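PDB 3GMS: putative NADPH:quinone reductase from Bacillus thuringiensis, which is of unproven function but probably reduces quinones with NADPH, as a member of the medium-chain dehydrogenase/reductase superfamily. Local coordinates for residues M39-I44 / T121-Y126; S47-I52 / G97-Y102; R89-R94 / E282-L287; K311-V316 / G325-T330. One frame throughout, in Å; residues are numbered along the deposited sequence.

Contact 1 of 4, residues M39-I44 / T121-Y126; sequences MLVRPI and TAAQMY
A small, buried apolar contact sets Val41 and Pro43, on strand 34-43 in the GroES-like region, against Ala123, in the type I turn at helix 119-122. Val41 and Pro43 lie two residues apart on one side of the strand, and both direct their side chains at the turn. The CG1 methyl of Val41 lies 3.7 Å from Ala123 CB. It stands anti to the backbone N (chi1 174°), the position that carries this branch rather than CG2 to the alanine. Pro43 comes up against the main chain of the same residue: its ring atom CD is 3.1 Å from Ala123 O, and CG follows at 3.3 Å from that oxygen. The proline ring is farther from the methyl group, with CD 4.2 Å from Ala123 CB. The turn runs from Ala122 to Met125, is closed by the bond from Met125 N to Ala122 O, and offers the alanine to the strand. On the strand side, a classic beta bulge at Leu40 and Val41, opposite Val71, interrupts the strand pairing. Arg42, between the two contacting residues, points the other way and gives hydrogen bonds to the carbonyls of Thr98, Gln100 and Leu329. No hydrogen bond joins the two segments; what passes between them is one methyl pair and the CD and CG atoms of the proline, whose hydrogens probably give the Ala123 carbonyl oxygen a weakly favourable electrostatic neighbour.

Contact 2 of 4, residues S47-I52 / G97-Y102; sequences SDLIPI and GTWQEY
The indole of Trp99 reaches towards Asp48 and Leu49 with the far side of its six-membered ring, and the two residues meet it differently. Asp48 approaches at a slant, its CB 3.7 Å from Trp99 CZ2, with the carboxylate plane turned 75° from that of the ring. Leu49 arrives at the rim: its CD2 methyl lies near the ring plane, 3.9 Å from Trp99 CH2, and the two side chains run at about a right angle. Its CB bond is not aimed at the tryptophan; with CG opposite the carbonyl carbon (chi1 -53°) and CD1 extended onward, CD2 is the branch turned to the rim. An inverse gamma turn centred on Trp99, closed by a weak bond from Gln100 N to Thr98 O, lies in the loop between strands 89-92 and 102-106 of the GroES-like region, facing the short helix 46-49. The side chain of Gln100 braces this loop, with NE2 donating to Gly97 O at 2.9 Å in the carbonyl plane. The carboxylate is held from outside the contact: OD2 accepts from Asn45 N, just before the helix, and OD1 from Tyr68 N. A water appears to donate to Asp48 OD2 at 2.8 Å and accepts a weak hydrogen bond from Trp99 NE1 at 3.3 Å. NE1 has a second weak acceptor in Pro43 O, while the other branch of Leu49, CD1, packs on Val314 of helix 310-318.

Contact 3 of 4, residues R89-R94 / E282-L287; sequences RVLPLR and ETFRHL
Phe284 extends from helix 277-292 towards strand 89-92 and ends against the CD1 methyls of Leu91 and Leu93. Its CB bond already aims at the strand, but CB and CG stop short of it, and the ring has to span the remaining gap. A chi1 of -89° and a chi2 of 94° set how the ring leaves the helix and bring CE2 and CZ to the strand. Contact begins on the outer part of the ring. CE2 is shared by the two leucines, 4.1 Å from Leu91 CD1 and 4.1 Å from Leu93 CD1. At the tip, CZ makes the closest approach, 3.6 Å from Leu93 CD1. Both methyl groups come to the ring at a slant. The two leucines differ in heading: Leu93 runs against Phe284 from the opposite direction, whereas Leu91 lies obliquely to it. Both present CD1 to the ring across the inverse gamma turn at Pro92. Met125, Tyr126, Val111, Leu130 and the ring of Trp280 also pack on the phenylalanine. One residue further along the helix, Arg285 faces elsewhere and closes a salt bridge within the helix, its NE and NH2 both gripping Glu282 OE2, with NH2 at 2.6 Å, in the guanidinium plane. The contact thus joins the GroES-like region to a helix of the zinc-binding dehydrogenase family region. Across it there are only carbon-to-carbon contacts, so the attraction is that of dispersion and exclusion of water, and packing sets the orientation of the ring.

Contact 4 of 4, residues K311-V316 / G325-T330; sequences KAAVDV and GKVFLT
No flat group takes part where Ala313 and Val316 of helix 310-318 meet Val327 and Leu329 of strand 326-330: methyl groups carry the whole contact. The one aromatic ring of the strand segment, that of Phe328, projects away from the helix to the other side of the sheet, where it meets Phe120 edge-to-face and packs on Val41, Pro43 and Gln124. On the helix side, Ala313 CB enters between two strand residues, 4.1 Å from Val327 CG1 and 4.0 Å from Leu329 CD2. Val327 uses both of its branches. A chi1 of 179° sets CG1 across the CA-CB bond from N, directing that methyl to the alanine and turning CG2 to Val316, whose CG1 it meets at 4.0 Å. Leu329 does not aim its CB bond straight at the helix, yet its end bends in far enough to bring CD2 onto the alanine. The small alanine side chain lets the backbones come near, the Ala313 and Val327 CA atoms being 7.0 Å apart. Axes of the helix and strand segments pass 8.9 Å from each other and run close to antiparallel, at 170°. Ile44 also packs on Ala313, while Tyr305 and His302 of strand 301-306 touch Val316. Strand 301-306, helix 310-318 and strand 326-330 form a beta-alpha-beta crossover, its two strands parallel neighbours, and this is the packing of the crossover helix against its second strand.

In the fold
All four contacts are largely buried; contact 4 lies farthest from the centre of the chain and has a helix with an exposed outer side. Contacts 1, 3 and 4 reach the same mixed sheet, contacts 1 and 4 through neighbouring strands joined by backbone bonds such as Ile44 N to Val327 O. Contacts 1 and 3 touch through Tyr126, which packs on Leu93 and Phe284; contacts 2 and 4 meet where Trp99 packs on Leu329. Contacts 3 and 4 are about 10 Å apart at their nearest atoms. Between their segments, contacts 3 and 4 are purely hydrocarbon, contact 1 adds a carbonyl against a proline, and only in contact 2 do a carboxylate and a water lie at the interface.

Contact 1 of 4, residues M39-I44 / T121-Y126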
# COMPACT_ATOMS: atom_id res chain seq x y z
N MET A 39 6.82 -18.56 3.74
CA MET A 39 7.02 -17.10 4.01
C MET A 39 8.20 -16.81 4.94
O MET A 39 8.47 -17.55 5.89
CB MET A 39 5.74 -16.52 4.60
CG MET A 39 4.50 -16.56 3.62
SD MET A 39 4.81 -15.91 1.95
CE MET A 39 4.88 -14.13 2.40
N LEU A 40 8.88 -15.69 4.67
CA LEU A 40 9.98 -15.23 5.48
C LEU A 40 9.50 -14.04 6.26
O LEU A 40 9.57 -14.04 7.49
CB LEU A 40 11.16 -14.82 4.60
CG LEU A 40 11.75 -15.97 3.78
CD1 LEU A 40 12.68 -15.44 2.70
CD2 LEU A 40 12.55 -16.89 4.71
N VAL A 41 8.92 -13.06 5.54
CA VAL A 41 8.65 -11.74 6.17
C VAL A 41 7.38 -11.15 5.56
O VAL A 41 7.22 -11.15 4.34
CB VAL A 41 9.81 -10.75 5.94
CG1 VAL A 41 9.47 -9.32 6.48
CG2 VAL A 41 11.13 -11.26 6.52
N ARG A 42 6.48 -10.65 6.39
CA ARG A 42 5.37 -9.80 5.85
C ARG A 42 5.29 -8.53 6.69
O ARG A 42 5.47 -8.61 7.91
CB ARG A 42 3.96 -10.46 5.95
CG ARG A 42 3.93 -11.97 5.79
CD ARG A 42 4.14 -12.63 7.15
NE ARG A 42 4.10 -14.10 7.16
CZ ARG A 42 4.94 -14.88 7.85
NH1 ARG A 42 5.96 -14.38 8.55
NH2 ARG A 42 4.78 -16.21 7.81
N PRO A 43 4.94 -7.39 6.06
CA PRO A 43 4.68 -6.18 6.84
C PRO A 43 3.29 -6.30 7.45
O PRO A 43 2.44 -7.07 6.98
CB PRO A 43 4.70 -5.09 5.76
CG PRO A 43 3.96 -5.75 4.58
CD PRO A 43 4.56 -7.21 4.64
N ILE A 44 3.06 -5.54 8.52
CA ILE A 44 1.71 -5.28 8.98
C ILE A 44 1.32 -3.91 8.45
O ILE A 44 1.72 -2.87 8.98
CB ILE A 44 1.60 -5.35 10.51
CG1 ILE A 44 1.93 -6.80 10.96
CG2 ILE A 44 0.15 -4.92 10.96
CD1 ILE A 44 2.01 -7.01 12.49
N THR A 121 12.88 -5.04 2.39
CA THR A 121 12.55 -4.19 1.26
C THR A 121 11.55 -4.92 0.36
O THR A 121 10.53 -4.36 -0.03
CB THR A 121 13.86 -3.81 0.51
OG1 THR A 121 14.67 -3.06 1.41
CG2 THR A 121 13.53 -2.94 -0.72
N ALA A 122 11.85 -6.19 0.01
CA ALA A 122 10.95 -6.96 -0.83
C ALA A 122 9.54 -7.08 -0.25
O ALA A 122 8.53 -7.00 -0.96
CB ALA A 122 11.54 -8.38 -1.07
N ALA A 123 9.48 -7.22 1.06
CA ALA A 123 8.21 -7.41 1.74
C ALA A 123 7.30 -6.16 1.66
O ALA A 123 6.15 -6.19 2.13
CB ALA A 123 8.49 -7.81 3.21
N GLN A 124 7.85 -5.04 1.16
CA GLN A 124 7.12 -3.77 1.07
C GLN A 124 6.87 -3.34 -0.36
O GLN A 124 6.37 -2.21 -0.61
CB GLN A 124 7.88 -2.66 1.82
CG GLN A 124 8.02 -2.87 3.32
CD GLN A 124 8.85 -1.74 3.90
OE1 GLN A 124 8.36 -0.63 4.05
NE2 GLN A 124 10.13 -1.99 4.10
N MET A 125 7.13 -4.25 -1.31
CA MET A 125 7.15 -3.89 -2.74
C MET A 125 5.77 -3.69 -3.39
O MET A 125 5.67 -3.03 -4.42
CB MET A 125 7.94 -4.95 -3.53
CG MET A 125 8.27 -4.63 -5.04
SD MET A 125 9.62 -3.41 -5.25
CE MET A 125 10.94 -4.27 -4.47
N TYR A 126 4.72 -4.25 -2.79
CA TYR A 126 3.42 -4.35 -3.45
C TYR A 126 2.50 -3.18 -3.16
O TYR A 126 2.33 -2.31 -3.98
CB TYR A 126 2.78 -5.68 -3.08
CG TYR A 126 1.38 -5.96 -3.63
CD1 TYR A 126 0.92 -5.41 -4.85
CD2 TYR A 126 0.56 -6.85 -2.93
CE1 TYR A 126 -0.37 -5.73 -5.32
CE2 TYR A 126 -0.71 -7.18 -3.40
CZ TYR A 126 -1.16 -6.62 -4.60
OH TYR A 126 -2.42 -6.94 -5.06

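Contact 2 of 4, residues S47-I52 / G97-Y102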
# COMPACT_ATOMS: atom_id res chain seq x y z
N SER A 47 -3.62 -1.20 5.95
CA SER A 47 -4.62 -1.75 5.03
C SER A 47 -4.87 -3.26 5.18
O SER A 47 -5.90 -3.78 4.71
CB SER A 47 -4.23 -1.44 3.56
OG SER A 47 -2.94 -1.96 3.29
N ASP A 48 -3.97 -3.97 5.86
CA ASP A 48 -4.21 -5.39 6.19
C ASP A 48 -5.24 -5.47 7.32
O ASP A 48 -5.89 -6.50 7.49
CB ASP A 48 -2.96 -6.09 6.72
CG ASP A 48 -1.87 -6.22 5.69
OD1 ASP A 48 -2.20 -6.61 4.55
OD2 ASP A 48 -0.69 -6.02 6.04
N LEU A 49 -5.32 -4.44 8.16
CA LEU A 49 -6.24 -4.50 9.31
C LEU A 49 -7.70 -4.16 9.00
O LEU A 49 -8.62 -4.65 9.68
CB LEU A 49 -5.75 -3.59 10.43
CG LEU A 49 -4.32 -3.81 10.89
CD1 LEU A 49 -4.02 -2.86 12.06
CD2 LEU A 49 -4.11 -5.27 11.26
N ILE A 50 -7.91 -3.30 8.01
CA ILE A 50 -9.26 -2.89 7.62
C ILE A 50 -10.22 -4.08 7.36
O ILE A 50 -11.35 -4.10 7.89
CB ILE A 50 -9.21 -1.90 6.41
CG1 ILE A 50 -8.46 -0.63 6.81
CG2 ILE A 50 -10.65 -1.56 5.91
CD1 ILE A 50 -8.33 0.42 5.68
N PRO A 51 -9.78 -5.11 6.59
CA PRO A 51 -10.74 -6.20 6.41
C PRO A 51 -11.12 -6.94 7.70
O PRO A 51 -12.23 -7.50 7.77
CB PRO A 51 -10.02 -7.19 5.48
CG PRO A 51 -8.75 -6.50 5.02
CD PRO A 51 -8.64 -5.16 5.66
N ILE A 52 -10.22 -6.96 8.68
CA ILE A 52 -10.47 -7.68 9.91
C ILE A 52 -11.66 -7.02 10.59
O ILE A 52 -12.48 -7.70 11.18
CB ILE A 52 -9.25 -7.68 10.86
CG1 ILE A 52 -8.03 -8.28 10.13
CG2 ILE A 52 -9.57 -8.50 12.12
CD1 ILE A 52 -6.71 -8.12 10.91
N GLY A 97 -4.08 -15.37 2.01
CA GLY A 97 -3.56 -14.44 3.01
C GLY A 97 -2.14 -14.74 3.37
O GLY A 97 -1.72 -15.90 3.48
N THR A 98 -1.35 -13.69 3.59
CA THR A 98 0.08 -13.94 3.77
C THR A 98 0.52 -14.15 5.18
O THR A 98 1.68 -14.51 5.42
CB THR A 98 0.93 -12.84 3.15
OG1 THR A 98 0.66 -11.59 3.82
CG2 THR A 98 0.70 -12.68 1.60
N TRP A 99 -0.35 -13.87 6.16
CA TRP A 99 0.10 -14.04 7.52
C TRP A 99 -0.02 -15.49 7.96
O TRP A 99 -0.82 -15.82 8.85
CB TRP A 99 -0.69 -13.16 8.46
CG TRP A 99 -0.48 -11.68 8.23
CD1 TRP A 99 0.23 -11.07 7.23
CD2 TRP A 99 -1.05 -10.64 9.03
NE1 TRP A 99 0.16 -9.66 7.40
CE2 TRP A 99 -0.62 -9.40 8.50
CE3 TRP A 99 -1.86 -10.64 10.18
CZ2 TRP A 99 -1.00 -8.16 9.05
CZ3 TRP A 99 -2.24 -9.41 10.73
CH2 TRP A 99 -1.81 -8.20 10.16
N GLN A 100 0.74 -16.32 7.28
CA GLN A 100 0.76 -17.75 7.59
C GLN A 100 2.09 -18.32 7.14
O GLN A 100 2.85 -17.67 6.42
CB GLN A 100 -0.43 -18.49 6.91
CG GLN A 100 -0.41 -18.46 5.43
CD GLN A 100 -1.58 -19.27 4.82
OE1 GLN A 100 -1.92 -20.36 5.33
NE2 GLN A 100 -2.20 -18.74 3.76
N GLU A 101 2.34 -19.55 7.54
CA GLU A 101 3.63 -20.17 7.36
C GLU A 101 3.85 -20.43 5.88
O GLU A 101 4.96 -20.20 5.36
CB GLU A 101 3.68 -21.48 8.15
CG GLU A 101 5.02 -22.21 8.09
CD GLU A 101 5.09 -23.38 9.08
OE1 GLU A 101 4.12 -23.62 9.86
OE2 GLU A 101 6.17 -24.01 9.09
N TYR A 102 2.82 -20.94 5.21
CA TYR A 102 2.89 -21.26 3.80
C TYR A 102 1.76 -20.60 3.03
O TYR A 102 0.59 -20.71 3.41
CB TYR A 102 2.73 -22.78 3.59
CG TYR A 102 3.76 -23.63 4.31
CD1 TYR A 102 5.04 -23.78 3.79
CD2 TYR A 102 3.43 -24.29 5.48
CE1 TYR A 102 5.99 -24.59 4.42
CE2 TYR A 102 4.36 -25.12 6.14
CZ TYR A 102 5.64 -25.26 5.59
OH TYR A 102 6.58 -26.06 6.17
O HOH W 1 0.82 -7.95 4.65

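Contact 3 of 4, residues R89-R94 / E282-L287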
# COMPACT_ATOMS: atom_id res chain seq x y z
N ARG A 89 13.29 -16.84 -4.36
CA ARG A 89 12.61 -15.87 -3.49
C ARG A 89 11.61 -15.07 -4.34
O ARG A 89 11.96 -14.54 -5.39
CB ARG A 89 13.61 -14.88 -2.84
CG ARG A 89 13.60 -14.94 -1.30
CD ARG A 89 14.45 -13.86 -0.56
NE ARG A 89 15.39 -13.26 -1.46
CZ ARG A 89 15.63 -11.96 -1.53
NH1 ARG A 89 16.44 -11.51 -2.45
NH2 ARG A 89 15.02 -11.12 -0.69
N VAL A 90 10.37 -14.99 -3.85
CA VAL A 90 9.25 -14.45 -4.61
C VAL A 90 8.27 -13.72 -3.70
O VAL A 90 8.21 -14.00 -2.49
CB VAL A 90 8.43 -15.58 -5.33
CG1 VAL A 90 9.35 -16.42 -6.26
CG2 VAL A 90 7.68 -16.45 -4.39
N LEU A 91 7.48 -12.82 -4.29
CA LEU A 91 6.26 -12.34 -3.60
C LEU A 91 5.06 -13.18 -4.07
O LEU A 91 4.71 -13.13 -5.26
CB LEU A 91 5.99 -10.86 -3.90
CG LEU A 91 7.20 -9.92 -3.86
CD1 LEU A 91 6.75 -8.49 -4.26
CD2 LEU A 91 7.94 -9.93 -2.50
N PRO A 92 4.46 -13.96 -3.16
CA PRO A 92 3.30 -14.75 -3.65
C PRO A 92 1.96 -13.98 -3.52
O PRO A 92 1.25 -14.12 -2.51
CB PRO A 92 3.35 -15.96 -2.76
CG PRO A 92 3.91 -15.47 -1.43
CD PRO A 92 4.85 -14.33 -1.77
N LEU A 93 1.66 -13.14 -4.49
CA LEU A 93 0.59 -12.14 -4.33
C LEU A 93 -0.71 -12.62 -4.97
O LEU A 93 -0.69 -13.57 -5.74
CB LEU A 93 1.04 -10.79 -4.90
CG LEU A 93 2.40 -10.27 -4.41
CD1 LEU A 93 2.82 -8.96 -5.09
CD2 LEU A 93 2.38 -10.07 -2.86
N ARG A 94 -1.82 -11.98 -4.60
CA ARG A 94 -3.16 -12.22 -5.21
C ARG A 94 -3.61 -13.66 -5.08
O ARG A 94 -4.27 -14.21 -5.99
CB ARG A 94 -3.16 -11.77 -6.69
CG ARG A 94 -2.77 -10.33 -6.87
CD ARG A 94 -2.66 -9.84 -8.33
NE ARG A 94 -3.89 -10.07 -9.11
CZ ARG A 94 -4.01 -9.71 -10.38
NH1 ARG A 94 -3.01 -9.05 -10.97
NH2 ARG A 94 -5.12 -10.00 -11.05
N GLU A 282 5.36 -6.84 -15.63
CA GLU A 282 6.24 -5.80 -16.17
C GLU A 282 6.32 -4.60 -15.26
O GLU A 282 7.37 -3.98 -15.10
CB GLU A 282 5.70 -5.34 -17.52
CG GLU A 282 6.09 -6.27 -18.60
CD GLU A 282 7.57 -6.13 -18.86
OE1 GLU A 282 7.95 -5.10 -19.45
OE2 GLU A 282 8.34 -7.02 -18.43
N THR A 283 5.19 -4.28 -14.65
CA THR A 283 5.14 -3.14 -13.73
C THR A 283 6.00 -3.44 -12.49
O THR A 283 6.73 -2.56 -12.00
CB THR A 283 3.67 -2.80 -13.34
OG1 THR A 283 2.93 -2.53 -14.53
CG2 THR A 283 3.59 -1.58 -12.44
N PHE A 284 5.92 -4.67 -11.99
CA PHE A 284 6.80 -5.04 -10.86
C PHE A 284 8.27 -5.01 -11.28
O PHE A 284 9.13 -4.57 -10.51
CB PHE A 284 6.45 -6.39 -10.27
CG PHE A 284 5.43 -6.31 -9.18
CD1 PHE A 284 4.10 -6.47 -9.47
CD2 PHE A 284 5.82 -6.00 -7.87
CE1 PHE A 284 3.13 -6.38 -8.43
CE2 PHE A 284 4.89 -5.92 -6.83
CZ PHE A 284 3.53 -6.11 -7.13
N ARG A 285 8.56 -5.42 -12.52
CA ARG A 285 9.97 -5.40 -12.95
C ARG A 285 10.50 -4.01 -12.91
O ARG A 285 11.67 -3.79 -12.58
CB ARG A 285 10.14 -6.05 -14.34
CG ARG A 285 10.28 -7.54 -14.23
CD ARG A 285 10.74 -8.18 -15.56
NE ARG A 285 9.61 -8.28 -16.46
CZ ARG A 285 8.68 -9.24 -16.39
NH1 ARG A 285 8.75 -10.22 -15.50
NH2 ARG A 285 7.67 -9.22 -17.24
N HIS A 286 9.63 -3.05 -13.20
CA HIS A 286 9.97 -1.67 -13.16
C HIS A 286 10.23 -1.11 -11.78
O HIS A 286 11.22 -0.38 -11.58
CB HIS A 286 8.93 -0.79 -13.88
CG HIS A 286 9.42 0.61 -14.05
ND1 HIS A 286 10.49 0.93 -14.87
CD2 HIS A 286 9.10 1.76 -13.40
CE1 HIS A 286 10.74 2.22 -14.78
NE2 HIS A 286 9.92 2.75 -13.89
N LEU A 287 9.35 -1.43 -10.83
CA LEU A 287 9.55 -0.99 -9.44
C LEU A 287 10.85 -1.60 -8.91
O LEU A 287 11.61 -0.91 -8.25
CB LEU A 287 8.38 -1.46 -8.57
CG LEU A 287 7.01 -0.84 -8.87
CD1 LEU A 287 5.95 -1.65 -8.09
CD2 LEU A 287 6.98 0.57 -8.43

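Contact 4 of 4, residues K311-V316 / G325-T330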
# COMPACT_ATOMS: atom_id res chain seq x y z
N LYS A 311 -0.68 -10.59 17.92
CA LYS A 311 -1.47 -9.63 18.68
C LYS A 311 -0.63 -8.48 19.22
O LYS A 311 -1.04 -7.33 19.14
CB LYS A 311 -2.25 -10.30 19.81
CG LYS A 311 -3.40 -11.13 19.27
CD LYS A 311 -4.19 -11.73 20.43
CE LYS A 311 -5.53 -12.26 19.94
NZ LYS A 311 -6.48 -12.48 21.09
N ALA A 312 0.55 -8.79 19.74
CA ALA A 312 1.45 -7.74 20.28
C ALA A 312 1.86 -6.80 19.15
O ALA A 312 1.90 -5.59 19.29
CB ALA A 312 2.68 -8.35 20.95
N ALA A 313 2.16 -7.39 18.00
CA ALA A 313 2.59 -6.61 16.84
C ALA A 313 1.52 -5.64 16.37
O ALA A 313 1.78 -4.48 16.07
CB ALA A 313 3.04 -7.57 15.70
N VAL A 314 0.28 -6.13 16.32
CA VAL A 314 -0.81 -5.31 15.85
C VAL A 314 -1.05 -4.15 16.80
O VAL A 314 -1.24 -3.03 16.35
CB VAL A 314 -2.09 -6.15 15.53
CG1 VAL A 314 -3.28 -5.24 15.28
CG2 VAL A 314 -1.82 -7.01 14.29
N ASP A 315 -0.95 -4.41 18.11
CA ASP A 315 -1.08 -3.35 19.11
C ASP A 315 -0.08 -2.20 18.89
O ASP A 315 -0.43 -1.02 19.02
CB ASP A 315 -0.97 -3.94 20.51
CG ASP A 315 -0.96 -2.88 21.59
OD1 ASP A 315 -2.03 -2.27 21.83
OD2 ASP A 315 0.11 -2.67 22.20
N VAL A 316 1.16 -2.54 18.53
CA VAL A 316 2.17 -1.53 18.21
C VAL A 316 1.72 -0.70 17.00
O VAL A 316 1.77 0.54 17.02
CB VAL A 316 3.56 -2.19 17.99
CG1 VAL A 316 4.60 -1.17 17.46
CG2 VAL A 316 4.07 -2.85 19.29
N GLY A 325 8.39 3.87 11.07
CA GLY A 325 8.84 2.62 10.48
C GLY A 325 7.80 1.52 10.44
O GLY A 325 6.76 1.60 11.10
N LYS A 326 8.11 0.48 9.68
CA LYS A 326 7.23 -0.64 9.45
C LYS A 326 7.43 -1.80 10.46
O LYS A 326 8.55 -2.17 10.75
CB LYS A 326 7.52 -1.14 8.04
CG LYS A 326 6.47 -2.05 7.48
CD LYS A 326 5.14 -1.31 7.22
CE LYS A 326 5.14 -0.56 5.92
NZ LYS A 326 3.77 -0.10 5.62
N VAL A 327 6.33 -2.36 10.99
CA VAL A 327 6.39 -3.52 11.84
C VAL A 327 6.23 -4.76 10.97
O VAL A 327 5.42 -4.75 10.05
CB VAL A 327 5.25 -3.48 12.88
CG1 VAL A 327 5.30 -4.73 13.79
CG2 VAL A 327 5.35 -2.17 13.71
N PHE A 328 7.00 -5.80 11.22
CA PHE A 328 6.91 -7.03 10.41
C PHE A 328 6.67 -8.27 11.22
O PHE A 328 7.09 -8.36 12.39
CB PHE A 328 8.24 -7.24 9.65
CG PHE A 328 8.58 -6.15 8.68
CD1 PHE A 328 8.26 -6.28 7.31
CD2 PHE A 328 9.26 -5.00 9.09
CE1 PHE A 328 8.59 -5.27 6.42
CE2 PHE A 328 9.57 -3.96 8.18
CZ PHE A 328 9.24 -4.11 6.84
N LEU A 329 6.06 -9.25 10.54
CA LEU A 329 5.88 -10.61 11.06
C LEU A 329 6.86 -11.50 10.38
O LEU A 329 6.85 -11.59 9.15
CB LEU A 329 4.46 -11.11 10.76
CG LEU A 329 3.33 -10.38 11.51
CD1 LEU A 329 1.95 -10.67 10.92
CD2 LEU A 329 3.37 -10.58 13.09
N THR A 330 7.74 -12.14 11.16
CA THR A 330 8.85 -12.81 10.52
C THR A 330 8.77 -14.30 10.85
O THR A 330 8.15 -14.69 11.86
CB THR A 330 10.23 -12.22 10.94
OG1 THR A 330 10.42 -12.44 12.34
CG2 THR A 330 10.36 -10.72 10.61